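Local coordinates for citryl-spermidine/3,4-dihydroxybenzoyl-citryl-spermidine:spermidine ligase (PDB 3TO3), which catalyses the ATP-dependent condensation of spermidine with citryl-spermidine intermediates during biosynthesis of the siderophore petrobactin, at residues N112-Q115 and T116-D119; V209-D212 and K213-S217; E221-L224 and E225-E229; V540-I543 and E544-F547; A569-L572 and T573-R576. All blocks are in the same frame, centred on the assembly; numbering follows the deposited sequence.

How the interactions relate
From the N terminus, interaction 1 comes first, at the start of helix 115-138. Interactions 2 and 3 follow on the consecutive helices 208-219 and 221-232, and they touch through Leu215 and Leu224 and through Lys216 and Glu221. Interaction 4 lies at the end of helix 532-547, and interaction 5 where strand 566-570 gives way to a loop. All five are local: each closes a single turn or so of chain, and they run in series, neither nesting nor crossing. Interactions 1 and 5, remote in sequence, meet in space, with Lys117 packing on Arg576. Interaction 4 stands apart, its centre about 31 Å from that of interaction 5.

Interaction 1: residues N112-Q115 and T116-D119; sequences NVEQ and TKLD
Glu114 and Leu118 close the first turn of helix 115-138, with Glu114 in the N-cap position and residues 112-113 leading in from the loop after helix 100-110. Two backbone hydrogen bonds define the turn. Leu118 N donates to Glu114 O at 2.8 Å in an almost straight bond, and Asp119 N reaches Gln115 O at 2.9 Å.

One side-chain hydrogen bond runs beside them. Gln115 NE2 donates a hydrogen bond to Asp119 OD1 over 3.1 Å, bent at 140°. The acceptor lies in the plane of the amide, whereas the donor approaches from above the carboxylate, the two planes being turned 40° apart. Gln115 can reach one turn ahead because its chain folds at CB-CG (chi2 56°), which brings the amide back over the helix start. Asp119, near the positive end of the helix dipole, probably gains some stabilisation for its charge there.

The apolar contacts lie on other sides of the turn. Val113 CG2 meets Leu118 CD2 at 4.0 Å, the two side chains crossing at about a right angle, and Phe108 of helix 100-110 packs on both. The aliphatic parts of Glu114 and Lys117 cross similarly, while Ile579 of the chain's later loop touches both residues. A backbone hydrogen bond between Glu114 and Leu577 also fastens the helix start to that loop. Farther out, the carboxylate of Glu114 runs alongside Thr116, with OE2 3.8 Å from Thr116 CB.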
loop_
_atom_site.group_PDB
_atom_site.type_symbol
_atom_site.label_atom_id
_atom_site.label_comp_id
_atom_site.label_asym_id
_atom_site.label_seq_id
_atom_site.Cartn_x
_atom_site.Cartn_y
_atom_site.Cartn_z
ATOM N N ASN B 112 4.204 -9.925 -24.865
ATOM C CA ASN B 112 3.377 -10.257 -23.700
ATOM C C ASN B 112 4.058 -10.336 -22.322
ATOM O O ASN B 112 5.105 -10.974 -22.161
ATOM C CB ASN B 112 2.573 -11.530 -23.946
ATOM C CG ASN B 112 1.209 -11.468 -23.299
ATOM O OD1 ASN B 112 1.010 -11.953 -22.179
ATOM N ND2 ASN B 112 0.264 -10.829 -23.984
ATOM N N VAL B 113 3.462 -9.667 -21.333
ATOM C CA VAL B 113 3.900 -9.815 -19.946
ATOM C C VAL B 113 2.705 -10.017 -19.002
ATOM O O VAL B 113 1.567 -9.975 -19.431
ATOM C CB VAL B 113 4.788 -8.627 -19.475
ATOM C CG1 VAL B 113 6.149 -8.643 -20.194
ATOM C CG2 VAL B 113 4.082 -7.282 -19.682
ATOM N N GLU B 114 2.965 -10.236 -17.716
ATOM C CA GLU B 114 1.876 -10.316 -16.758
ATOM C C GLU B 114 1.466 -8.887 -16.388
ATOM O O GLU B 114 2.255 -8.115 -15.831
ATOM C CB GLU B 114 2.280 -11.155 -15.527
ATOM C CG GLU B 114 1.239 -11.197 -14.416
ATOM C CD GLU B 114 -0.058 -11.875 -14.844
ATOM O OE1 GLU B 114 0.024 -12.855 -15.624
ATOM O OE2 GLU B 114 -1.152 -11.429 -14.399
ATOM N N GLN B 115 0.216 -8.567 -16.704
ATOM C CA GLN B 115 -0.351 -7.231 -16.552
ATOM C C GLN B 115 -0.165 -6.699 -15.150
ATOM O O GLN B 115 0.286 -5.582 -14.942
ATOM C CB GLN B 115 -1.853 -7.282 -16.827
ATOM C CG GLN B 115 -2.476 -5.907 -16.884
ATOM C CD GLN B 115 -1.789 -5.035 -17.912
ATOM O OE1 GLN B 115 -1.707 -5.403 -19.087
ATOM N NE2 GLN B 115 -1.262 -3.888 -17.475
ATOM N N THR B 116 -0.558 -7.527 -14.197
ATOM C CA THR B 116 -0.331 -7.292 -12.790
ATOM C C THR B 116 1.125 -6.909 -12.470
ATOM O O THR B 116 1.370 -5.925 -11.783
ATOM C CB THR B 116 -0.716 -8.558 -12.008
ATOM O OG1 THR B 116 -2.045 -8.407 -11.519
ATOM C CG2 THR B 116 0.225 -8.802 -10.849
ATOM N N LYS B 117 2.087 -7.688 -12.954
ATOM C CA LYS B 117 3.483 -7.389 -12.665
ATOM C C LYS B 117 3.865 -6.091 -13.369
ATOM O O LYS B 117 4.510 -5.245 -12.772
ATOM C CB LYS B 117 4.402 -8.543 -13.066
ATOM C CG LYS B 117 3.953 -9.909 -12.550
ATOM C CD LYS B 117 4.483 -10.178 -11.155
ATOM C CE LYS B 117 5.995 -10.264 -11.180
ATOM N NZ LYS B 117 6.639 -10.566 -9.865
ATOM N N LEU B 118 3.432 -5.928 -14.621
ATOM C CA LEU B 118 3.655 -4.681 -15.366
ATOM C C LEU B 118 3.193 -3.420 -14.606
ATOM O O LEU B 118 3.906 -2.437 -14.519
ATOM C CB LEU B 118 2.934 -4.741 -16.711
ATOM C CG LEU B 118 3.178 -3.522 -17.611
ATOM C CD1 LEU B 118 4.683 -3.336 -17.802
ATOM C CD2 LEU B 118 2.481 -3.669 -18.968
ATOM N N ASP B 119 1.987 -3.450 -14.054
ATOM C CA ASP B 119 1.506 -2.312 -13.277
ATOM C C ASP B 119 2.395 -1.982 -12.066
ATOM O O ASP B 119 2.749 -0.827 -11.871
ATOM C CB ASP B 119 0.054 -2.541 -12.836
ATOM C CG ASP B 119 -0.904 -2.688 -14.028
ATOM O OD1 ASP B 119 -0.687 -1.989 -15.059
ATOM O OD2 ASP B 119 -1.865 -3.504 -13.925
#

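Interaction 2: residues V209-D212 and K213-S217; sequences VIYD and KILKS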
loop_
_atom_site.group_PDB
_atom_site.type_symbol
_atom_site.label_atom_id
_atom_site.label_comp_id
_atom_site.label_asym_id
_atom_site.label_seq_id
_atom_site.Cartn_x
_atom_site.Cartn_y
_atom_site.Cartn_z
ATOM N N VAL B 209 24.842 -15.564 25.262
ATOM C CA VAL B 209 25.816 -14.866 26.083
ATOM C C VAL B 209 26.217 -13.522 25.471
ATOM O O VAL B 209 26.290 -12.512 26.158
ATOM C CB VAL B 209 27.055 -15.731 26.382
ATOM C CG1 VAL B 209 28.087 -14.915 27.164
ATOM C CG2 VAL B 209 26.640 -16.985 27.166
ATOM N N ILE B 210 26.490 -13.513 24.177
ATOM C CA ILE B 210 26.894 -12.288 23.498
ATOM C C ILE B 210 25.742 -11.267 23.501
ATOM O O ILE B 210 25.948 -10.069 23.677
ATOM C CB ILE B 210 27.331 -12.588 22.060
ATOM C CG1 ILE B 210 28.583 -13.491 22.048
ATOM C CG2 ILE B 210 27.617 -11.302 21.311
ATOM C CD1 ILE B 210 29.804 -12.851 22.634
ATOM N N TYR B 211 24.521 -11.754 23.338
ATOM C CA TYR B 211 23.362 -10.880 23.384
ATOM C C TYR B 211 23.217 -10.182 24.742
ATOM O O TYR B 211 22.979 -8.979 24.781
ATOM C CB TYR B 211 22.081 -11.646 23.037
ATOM C CG TYR B 211 20.857 -10.807 23.232
ATOM C CD1 TYR B 211 20.354 -10.030 22.187
ATOM C CD2 TYR B 211 20.192 -10.784 24.452
ATOM C CE1 TYR B 211 19.246 -9.253 22.354
ATOM C CE2 TYR B 211 19.069 -10.004 24.632
ATOM C CZ TYR B 211 18.595 -9.237 23.577
ATOM O OH TYR B 211 17.470 -8.443 23.742
ATOM N N ASP B 212 23.338 -10.930 25.846
ATOM C CA ASP B 212 23.214 -10.328 27.193
ATOM C C ASP B 212 24.223 -9.188 27.356
ATOM O O ASP B 212 23.937 -8.164 27.970
ATOM C CB ASP B 212 23.489 -11.338 28.331
ATOM C CG ASP B 212 22.307 -12.263 28.648
ATOM O OD1 ASP B 212 22.560 -13.292 29.333
ATOM O OD2 ASP B 212 21.149 -11.977 28.253
ATOM N N LYS B 213 25.420 -9.404 26.823
ATOM C CA LYS B 213 26.546 -8.476 26.970
ATOM C C LYS B 213 26.285 -7.227 26.143
ATOM O O LYS B 213 26.538 -6.111 26.583
ATOM C CB LYS B 213 27.846 -9.164 26.502
ATOM C CG LYS B 213 29.125 -8.634 27.083
ATOM C CD LYS B 213 30.337 -9.329 26.457
ATOM C CE LYS B 213 30.521 -10.767 26.978
ATOM N NZ LYS B 213 31.498 -11.569 26.166
ATOM N N ILE B 214 25.741 -7.432 24.954
ATOM C CA ILE B 214 25.460 -6.350 24.014
ATOM C C ILE B 214 24.316 -5.421 24.441
ATOM O O ILE B 214 24.374 -4.230 24.192
ATOM C CB ILE B 214 25.191 -6.908 22.606
ATOM C CG1 ILE B 214 26.136 -6.261 21.616
ATOM C CG2 ILE B 214 23.755 -6.653 22.174
ATOM C CD1 ILE B 214 25.569 -4.998 21.008
ATOM N N LEU B 215 23.292 -5.956 25.089
ATOM C CA LEU B 215 22.281 -5.120 25.747
ATOM C C LEU B 215 22.841 -4.227 26.856
ATOM O O LEU B 215 22.342 -3.128 27.085
ATOM C CB LEU B 215 21.214 -5.982 26.404
ATOM C CG LEU B 215 20.054 -6.514 25.600
ATOM C CD1 LEU B 215 18.990 -6.870 26.603
ATOM C CD2 LEU B 215 19.556 -5.469 24.630
ATOM N N LYS B 216 23.838 -4.713 27.585
ATOM C CA LYS B 216 24.439 -3.880 28.608
ATOM C C LYS B 216 24.812 -2.565 27.949
ATOM O O LYS B 216 24.303 -1.512 28.333
ATOM C CB LYS B 216 25.691 -4.538 29.184
ATOM C CG LYS B 216 25.425 -5.636 30.207
ATOM C CD LYS B 216 25.021 -5.076 31.568
ATOM C CE LYS B 216 25.280 -6.080 32.707
ATOM N NZ LYS B 216 24.934 -5.549 34.072
ATOM N N SER B 217 25.632 -2.648 26.901
ATOM C CA SER B 217 26.205 -1.479 26.240
ATOM C C SER B 217 25.178 -0.664 25.475
ATOM O O SER B 217 25.200 0.553 25.491
ATOM C CB SER B 217 27.262 -1.937 25.242
ATOM O OG SER B 217 27.883 -3.134 25.668
#
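Leu215 packs against the phenol end of Tyr211, one turn back on helix 208-219. Its CG stands 3.7 Å from Tyr211 CZ, and its CD1 is 3.6 Å from Tyr211 OH, so the branched end of the leucine sits by the hydroxyl-bearing part of the ring. The ring gets there because CG of Tyr211 lies opposite the backbone N (chi1 173°), which sends the phenol along the helix in the direction of Leu215. A second, looser contact brings Ile210 CD1 to 4.1 Å from Lys213 NZ on the exposed side.

Behind these side chains the backbone sets the spacing. Leu215 N donates to Tyr211 O at 3.1 Å, a nearly straight bond, and Ile214 N to Ile210 O at 2.9 Å. The flanking bonds are longer: Lys213 N to Val209 O measures 3.3 Å, and Lys216 N to Asp212 O is weak at 3.5 Å.

The buried hydroxyl of Tyr211 is hydrogen-bonded to Phe243 O in strand 241-246, which fixes the far end of the ring while Leu215 packs beside it. The helix is amphipathic: Tyr211 and Ile214 both lie on Trp370 of strand 367-371, Ile210 and Ile214 on Phe350 of strand 345-355, and Leu215 rests on Phe243 and meets Leu224 of the following helix.

Interaction 3: residues E221-L224 and E225-E229; sequences ERKL and EAYKE
Lys223 and Tyr227 run side by side in the same direction from successive turns, and the closest side-chain approach is between the lysine's aliphatic chain and the phenol. Lys223 CD is 3.3 Å from Tyr227 OH and 3.4 Å from Tyr227 CZ, meeting the ring obliquely. Its first two torsions, chi1 -123° and chi2 -135°, are both off the usual staggered values and swing CD to the phenol end; the later bends set only the course of CE and NZ. At the other end of the ring, Tyr227 CG sits 3.5 Å from Lys223 O.

A second pair of side chains meets more loosely: Leu224 CG and Lys228 CE are 4.2 Å apart. The lysine here is extended beyond CG, and its methylenes pass over Leu224 O before reaching the leucine.

All of this happens on the first turns of helix 221-232, which starts directly after helix 208-219. The inward side is carried by Leu224 and Tyr227: both touch Phe243 of strand 241-246, while Tyr227 also packs on Val219 of the preceding helix. Glu221 makes a long, weak ion pair with Lys216 of that same helix.

The backbone hydrogen bonds vary in quality. Tyr227 N reaches Lys223 O at 2.6 Å, and Lys228 N reaches Leu224 O at 2.9 Å. Nearer the helix start, Arg222 O accepts from Ala226 N at 3.0 Å. The N-H of Glu225 is bifurcated, its main bond going to Glu221 O at a bent 137° and the weak one to Arg222 O.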
loop_
_atom_site.group_PDB
_atom_site.type_symbol
_atom_site.label_atom_id
_atom_site.label_comp_id
_atom_site.label_asym_id
_atom_site.label_seq_id
_atom_site.Cartn_x
_atom_site.Cartn_y
_atom_site.Cartn_z
ATOM N N GLU B 221 22.983 -0.010 31.835
ATOM C CA GLU B 221 22.425 -0.719 32.980
ATOM C C GLU B 221 21.317 0.092 33.614
ATOM O O GLU B 221 20.342 -0.471 34.097
ATOM C CB GLU B 221 23.476 -1.026 34.048
ATOM C CG GLU B 221 24.422 -2.147 33.714
ATOM C CD GLU B 221 25.675 -1.644 33.043
ATOM O OE1 GLU B 221 25.589 -0.622 32.323
ATOM O OE2 GLU B 221 26.746 -2.260 33.247
ATOM N N ARG B 222 21.472 1.412 33.622
ATOM C CA ARG B 222 20.516 2.262 34.310
ATOM C C ARG B 222 19.174 2.187 33.602
ATOM O O ARG B 222 18.134 1.952 34.237
ATOM C CB ARG B 222 21.003 3.712 34.380
ATOM C CG ARG B 222 20.183 4.619 35.309
ATOM C CD ARG B 222 20.553 6.088 35.108
ATOM N NE ARG B 222 20.992 6.746 36.342
ATOM C CZ ARG B 222 21.725 7.860 36.383
ATOM N NH1 ARG B 222 22.120 8.447 35.253
ATOM N NH2 ARG B 222 22.069 8.389 37.557
ATOM N N LYS B 223 19.212 2.380 32.284
ATOM C CA LYS B 223 18.008 2.368 31.469
ATOM C C LYS B 223 17.351 0.992 31.529
ATOM O O LYS B 223 16.140 0.880 31.734
ATOM C CB LYS B 223 18.334 2.742 30.026
ATOM C CG LYS B 223 17.556 3.937 29.522
ATOM C CD LYS B 223 17.015 3.682 28.119
ATOM C CE LYS B 223 17.465 4.743 27.109
ATOM N NZ LYS B 223 17.182 6.139 27.582
ATOM N N LEU B 224 18.161 -0.052 31.369
ATOM C CA LEU B 224 17.664 -1.421 31.341
ATOM C C LEU B 224 16.987 -1.724 32.657
ATOM O O LEU B 224 15.995 -2.456 32.706
ATOM C CB LEU B 224 18.803 -2.408 31.096
ATOM C CG LEU B 224 18.540 -3.812 30.527
ATOM C CD1 LEU B 224 17.399 -3.866 29.509
ATOM C CD2 LEU B 224 19.815 -4.369 29.903
ATOM N N GLU B 225 17.511 -1.135 33.722
ATOM C CA GLU B 225 16.979 -1.384 35.045
ATOM C C GLU B 225 15.628 -0.712 35.095
ATOM O O GLU B 225 14.673 -1.243 35.639
ATOM C CB GLU B 225 17.914 -0.824 36.127
ATOM C CG GLU B 225 17.557 -1.231 37.552
ATOM C CD GLU B 225 18.710 -1.003 38.539
ATOM O OE1 GLU B 225 18.496 -1.167 39.768
ATOM O OE2 GLU B 225 19.834 -0.668 38.085
ATOM N N ALA B 226 15.557 0.454 34.484
ATOM C CA ALA B 226 14.343 1.245 34.500
ATOM C C ALA B 226 13.322 0.649 33.543
ATOM O O ALA B 226 12.109 0.772 33.751
ATOM C CB ALA B 226 14.654 2.680 34.117
ATOM N N TYR B 227 13.821 0.024 32.483
ATOM C CA TYR B 227 12.953 -0.702 31.565
ATOM C C TYR B 227 12.311 -1.878 32.301
ATOM O O TYR B 227 11.101 -2.112 32.191
ATOM C CB TYR B 227 13.728 -1.181 30.329
ATOM C CG TYR B 227 13.933 -0.111 29.261
ATOM C CD1 TYR B 227 13.289 1.121 29.355
ATOM C CD2 TYR B 227 14.753 -0.345 28.148
ATOM C CE1 TYR B 227 13.456 2.094 28.378
ATOM C CE2 TYR B 227 14.925 0.631 27.156
ATOM C CZ TYR B 227 14.269 1.845 27.278
ATOM O OH TYR B 227 14.422 2.832 26.315
ATOM N N LYS B 228 13.109 -2.610 33.068
ATOM C CA LYS B 228 12.575 -3.740 33.815
ATOM C C LYS B 228 11.561 -3.312 34.861
ATOM O O LYS B 228 10.627 -4.049 35.147
ATOM C CB LYS B 228 13.692 -4.610 34.405
ATOM C CG LYS B 228 14.440 -5.355 33.293
ATOM C CD LYS B 228 15.681 -6.115 33.751
ATOM C CE LYS B 228 16.375 -6.756 32.533
ATOM N NZ LYS B 228 17.715 -7.309 32.884
ATOM N N GLU B 229 11.719 -2.115 35.417
ATOM C CA GLU B 229 10.818 -1.682 36.480
ATOM C C GLU B 229 9.495 -1.259 35.885
ATOM O O GLU B 229 8.464 -1.326 36.544
ATOM C CB GLU B 229 11.419 -0.542 37.307
ATOM C CG GLU B 229 11.647 -0.896 38.781
ATOM C CD GLU B 229 10.341 -1.097 39.561
ATOM O OE1 GLU B 229 9.254 -0.744 39.042
ATOM O OE2 GLU B 229 10.406 -1.611 40.701
#

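Interaction 4: residues V540-I543 and E544-F547; sequences VEEI and ENHF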
loop_
_atom_site.group_PDB
_atom_site.type_symbol
_atom_site.label_atom_id
_atom_site.label_comp_id
_atom_site.label_asym_id
_atom_site.label_seq_id
_atom_site.Cartn_x
_atom_site.Cartn_y
_atom_site.Cartn_z
ATOM N N VAL B 540 42.768 -10.279 -15.602
ATOM C CA VAL B 540 43.380 -11.585 -15.826
ATOM C C VAL B 540 44.831 -11.712 -15.274
ATOM O O VAL B 540 45.136 -12.639 -14.527
ATOM C CB VAL B 540 43.295 -11.988 -17.296
ATOM C CG1 VAL B 540 44.030 -13.270 -17.536
ATOM C CG2 VAL B 540 41.831 -12.133 -17.692
ATOM N N GLU B 541 45.710 -10.777 -15.614
ATOM C CA GLU B 541 47.079 -10.835 -15.125
ATOM C C GLU B 541 47.134 -10.982 -13.602
ATOM O O GLU B 541 47.893 -11.816 -13.062
ATOM C CB GLU B 541 47.866 -9.588 -15.532
ATOM C CG GLU B 541 48.273 -9.516 -16.979
ATOM C CD GLU B 541 48.817 -8.137 -17.374
ATOM O OE1 GLU B 541 49.458 -7.472 -16.541
ATOM O OE2 GLU B 541 48.602 -7.711 -18.522
ATOM N N GLU B 542 46.346 -10.161 -12.910
ATOM C CA GLU B 542 46.341 -10.182 -11.458
ATOM C C GLU B 542 45.830 -11.487 -10.847
ATOM O O GLU B 542 46.372 -11.959 -9.843
ATOM C CB GLU B 542 45.581 -8.990 -10.899
ATOM C CG GLU B 542 46.245 -7.723 -11.283
ATOM C CD GLU B 542 47.659 -7.630 -10.760
ATOM O OE1 GLU B 542 48.029 -8.439 -9.875
ATOM O OE2 GLU B 542 48.393 -6.737 -11.238
ATOM N N ILE B 543 44.794 -12.057 -11.445
ATOM C CA ILE B 543 44.281 -13.337 -10.999
ATOM C C ILE B 543 45.406 -14.344 -11.203
ATOM O O ILE B 543 45.759 -15.076 -10.288
ATOM C CB ILE B 543 42.997 -13.750 -11.781
ATOM C CG1 ILE B 543 41.785 -12.934 -11.325
ATOM C CG2 ILE B 543 42.706 -15.241 -11.621
ATOM C CD1 ILE B 543 40.571 -12.960 -12.379
ATOM N N GLU B 544 45.986 -14.362 -12.400
ATOM C CA GLU B 544 47.076 -15.290 -12.699
ATOM C C GLU B 544 48.256 -15.120 -11.744
ATOM O O GLU B 544 48.817 -16.106 -11.279
ATOM C CB GLU B 544 47.561 -15.154 -14.145
ATOM C CG GLU B 544 46.639 -15.781 -15.186
ATOM C CD GLU B 544 46.464 -17.290 -15.038
ATOM O OE1 GLU B 544 47.471 -18.009 -14.832
ATOM O OE2 GLU B 544 45.305 -17.758 -15.147
ATOM N N ASN B 545 48.620 -13.869 -11.477
ATOM C CA ASN B 545 49.731 -13.567 -10.583
ATOM C C ASN B 545 49.509 -14.170 -9.180
ATOM O O ASN B 545 50.447 -14.720 -8.573
ATOM C CB ASN B 545 49.987 -12.044 -10.517
ATOM C CG ASN B 545 50.888 -11.527 -11.662
ATOM O OD1 ASN B 545 50.895 -10.329 -11.973
ATOM N ND2 ASN B 545 51.653 -12.429 -12.276
ATOM N N HIS B 546 48.270 -14.077 -8.681
ATOM C CA HIS B 546 47.901 -14.615 -7.370
ATOM C C HIS B 546 48.014 -16.133 -7.357
ATOM O O HIS B 546 48.740 -16.705 -6.545
ATOM C CB HIS B 546 46.474 -14.245 -6.968
ATOM C CG HIS B 546 46.051 -14.852 -5.665
ATOM N ND1 HIS B 546 46.505 -14.390 -4.444
ATOM C CD2 HIS B 546 45.231 -15.895 -5.389
ATOM C CE1 HIS B 546 45.979 -15.118 -3.475
ATOM N NE2 HIS B 546 45.207 -16.041 -4.021
ATOM N N PHE B 547 47.307 -16.779 -8.280
ATOM C CA PHE B 547 47.231 -18.236 -8.275
ATOM C C PHE B 547 48.514 -18.944 -8.680
ATOM O O PHE B 547 48.671 -20.136 -8.417
ATOM C CB PHE B 547 46.000 -18.741 -9.030
ATOM C CG PHE B 547 44.743 -18.496 -8.288
ATOM C CD1 PHE B 547 43.829 -17.563 -8.726
ATOM C CD2 PHE B 547 44.506 -19.151 -7.093
ATOM C CE1 PHE B 547 42.662 -17.305 -8.006
ATOM C CE2 PHE B 547 43.345 -18.900 -6.362
ATOM C CZ PHE B 547 42.428 -17.988 -6.814
#
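The last two turns of helix 532-547 bring Ile543 and Phe547 together, the two side chains lying alongside and pointing the same way. Ile543 CG2 meets the edge of the phenyl ring in its plane, 3.9 Å from Phe547 CD1. This methyl stands opposite the backbone N, the other branch CG1 taking the place beside it (chi1 -74°), so CG2 is turned along the helix to the ring. One face of the same ring is covered by the adjacent residue, with His546 CD2 3.6 Å above its plane and over its centre. Phe557 of helix 554-560 stacks on Phe547 as well and also touches Ile543.

The turns are regular alpha-helix, with four successive backbone bonds from residue i+4 to residue i. Glu544 N to Val540 O is almost straight at 176° and 2.9 Å long; Phe547 N to Ile543 O is similarly straight at 3.1 Å. Between them, Asn545 N meets Glu541 O at 2.7 Å and His546 N meets Glu542 O at 3.1 Å.

Around the helix, charged and polar groups are matched with the neighbouring helix 410-432. Glu541 and Glu542 both form salt bridges with Arg415, and Gln419 gives Glu542 a further hydrogen bond, so the buried carboxylate has a partner at each oxygen. His546 NE2 hydrogen-bonds His427 of that helix, while Glu544 OE2 bonds Tyr563 OH in a loop. With CG of Glu544 beside its own backbone N (chi1 -76°), that atom lies 3.5 Å from Val540 O.

Interaction 5: residues A569-L572 and T573-R576; sequences AEQL and TKRR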
loop_
_atom_site.group_PDB
_atom_site.type_symbol
_atom_site.label_atom_id
_atom_site.label_comp_id
_atom_site.label_asym_id
_atom_site.label_seq_id
_atom_site.Cartn_x
_atom_site.Cartn_y
_atom_site.Cartn_z
ATOM N N ALA B 569 24.051 -15.441 -16.816
ATOM C CA ALA B 569 23.772 -14.356 -15.880
ATOM C C ALA B 569 22.260 -14.220 -15.550
ATOM O O ALA B 569 21.405 -14.409 -16.401
ATOM C CB ALA B 569 24.266 -13.080 -16.468
ATOM N N GLU B 570 21.964 -13.869 -14.309
ATOM C CA GLU B 570 20.616 -13.608 -13.847
ATOM C C GLU B 570 19.939 -12.576 -14.709
ATOM O O GLU B 570 20.535 -11.566 -15.016
ATOM C CB GLU B 570 20.666 -13.044 -12.427
ATOM C CG GLU B 570 21.010 -14.047 -11.352
ATOM C CD GLU B 570 19.976 -15.153 -11.227
ATOM O OE1 GLU B 570 18.760 -14.843 -11.277
ATOM O OE2 GLU B 570 20.377 -16.337 -11.084
ATOM N N GLN B 571 18.668 -12.783 -15.027
ATOM C CA GLN B 571 17.915 -11.721 -15.647
ATOM C C GLN B 571 17.067 -11.085 -14.549
ATOM O O GLN B 571 15.976 -11.556 -14.241
ATOM C CB GLN B 571 16.937 -12.347 -16.647
ATOM C CG GLN B 571 17.575 -13.145 -17.757
ATOM C CD GLN B 571 16.536 -13.810 -18.637
ATOM O OE1 GLN B 571 15.837 -14.737 -18.208
ATOM N NE2 GLN B 571 16.419 -13.337 -19.875
ATOM N N LEU B 572 17.491 -9.927 -14.080
ATOM C CA LEU B 572 16.866 -9.295 -12.916
ATOM C C LEU B 572 15.577 -8.550 -13.255
ATOM O O LEU B 572 14.604 -8.604 -12.517
ATOM C CB LEU B 572 17.856 -8.340 -12.260
ATOM C CG LEU B 572 19.181 -8.983 -11.816
ATOM C CD1 LEU B 572 20.227 -7.917 -11.586
ATOM C CD2 LEU B 572 18.998 -9.828 -10.568
ATOM N N THR B 573 15.588 -7.842 -14.367
ATOM C CA THR B 573 14.409 -7.151 -14.827
ATOM C C THR B 573 13.333 -8.150 -15.259
ATOM O O THR B 573 12.175 -7.982 -14.920
ATOM C CB THR B 573 14.782 -6.174 -15.957
ATOM O OG1 THR B 573 15.722 -5.209 -15.442
ATOM C CG2 THR B 573 13.567 -5.468 -16.486
ATOM N N LYS B 574 13.705 -9.206 -15.980
ATOM C CA LYS B 574 12.695 -10.151 -16.446
ATOM C C LYS B 574 11.831 -10.643 -15.281
ATOM O O LYS B 574 10.607 -10.859 -15.419
ATOM C CB LYS B 574 13.323 -11.344 -17.171
ATOM C CG LYS B 574 12.302 -12.264 -17.812
ATOM C CD LYS B 574 13.039 -13.319 -18.642
ATOM C CE LYS B 574 12.092 -14.269 -19.400
ATOM N NZ LYS B 574 11.668 -13.697 -20.719
ATOM N N ARG B 575 12.469 -10.789 -14.126
ATOM C CA ARG B 575 11.790 -11.315 -12.958
ATOM C C ARG B 575 10.625 -10.428 -12.483
ATOM O O ARG B 575 9.684 -10.911 -11.853
ATOM C CB ARG B 575 12.810 -11.547 -11.843
ATOM C CG ARG B 575 12.292 -12.380 -10.687
ATOM C CD ARG B 575 13.436 -13.164 -10.079
ATOM N NE ARG B 575 14.724 -12.658 -10.554
ATOM C CZ ARG B 575 15.869 -13.320 -10.448
ATOM N NH1 ARG B 575 16.993 -12.787 -10.908
ATOM N NH2 ARG B 575 15.892 -14.522 -9.885
ATOM N N ARG B 576 10.690 -9.139 -12.803
ATOM C CA ARG B 576 9.691 -8.176 -12.362
ATOM C C ARG B 576 8.497 -8.148 -13.282
ATOM O O ARG B 576 7.491 -7.501 -12.953
ATOM C CB ARG B 576 10.278 -6.759 -12.333
ATOM C CG ARG B 576 11.696 -6.677 -11.836
ATOM C CD ARG B 576 11.774 -6.009 -10.480
ATOM N NE ARG B 576 12.232 -4.627 -10.596
ATOM C CZ ARG B 576 13.512 -4.273 -10.714
ATOM N NH1 ARG B 576 14.463 -5.204 -10.726
ATOM N NH2 ARG B 576 13.849 -2.988 -10.824
HETATM O O HOH W 1 14.309 -13.810 -22.229
#
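Arg575 and Glu570 form a salt bridge in which both terminal guanidinium nitrogens, NH1 and NH2, converge on a single carboxylate oxygen. NH1 of Arg575 is 2.7 Å from Glu570 OE1 and uses the oxygen's anti lone pair; Arg575 NH2 adds a weak bond to the same atom at 3.2 Å. The two planes are nearly coplanar, 21° apart, and OE1 sits at the edge of the guanidinium. Both chains are bent to meet: the glutamate turns at CB-CG, with chi2 -63°, and the arginine at chi2 and chi3. Leu572 CD2 packs obliquely on the guanidinium, 3.6 Å from Arg575 NH1.

The residues form the turn that ends strand 566-570, one half of a two-stranded antiparallel sheet with strand 585-589. In the turn, Arg576 N bonds Thr573 O, and Glu38 takes the N-H groups of Thr573 and Lys574.

On the other side, Gln571 and Lys574 run in parallel, with Gln571 OE1 3.2 Å from Lys574 CD. The lysine is extended as far as CE and then turns at chi4 (85°), which points NZ to a water. That water accepts from Lys574 NZ at 3.0 Å and from Gln571 NE2 at 3.2 Å. Arg576, hydrogen-bonded to Ser166 through NH2, folds back with CG 3.6 Å from Leu572 O; its side chain is about 9 Å from the bound ATP.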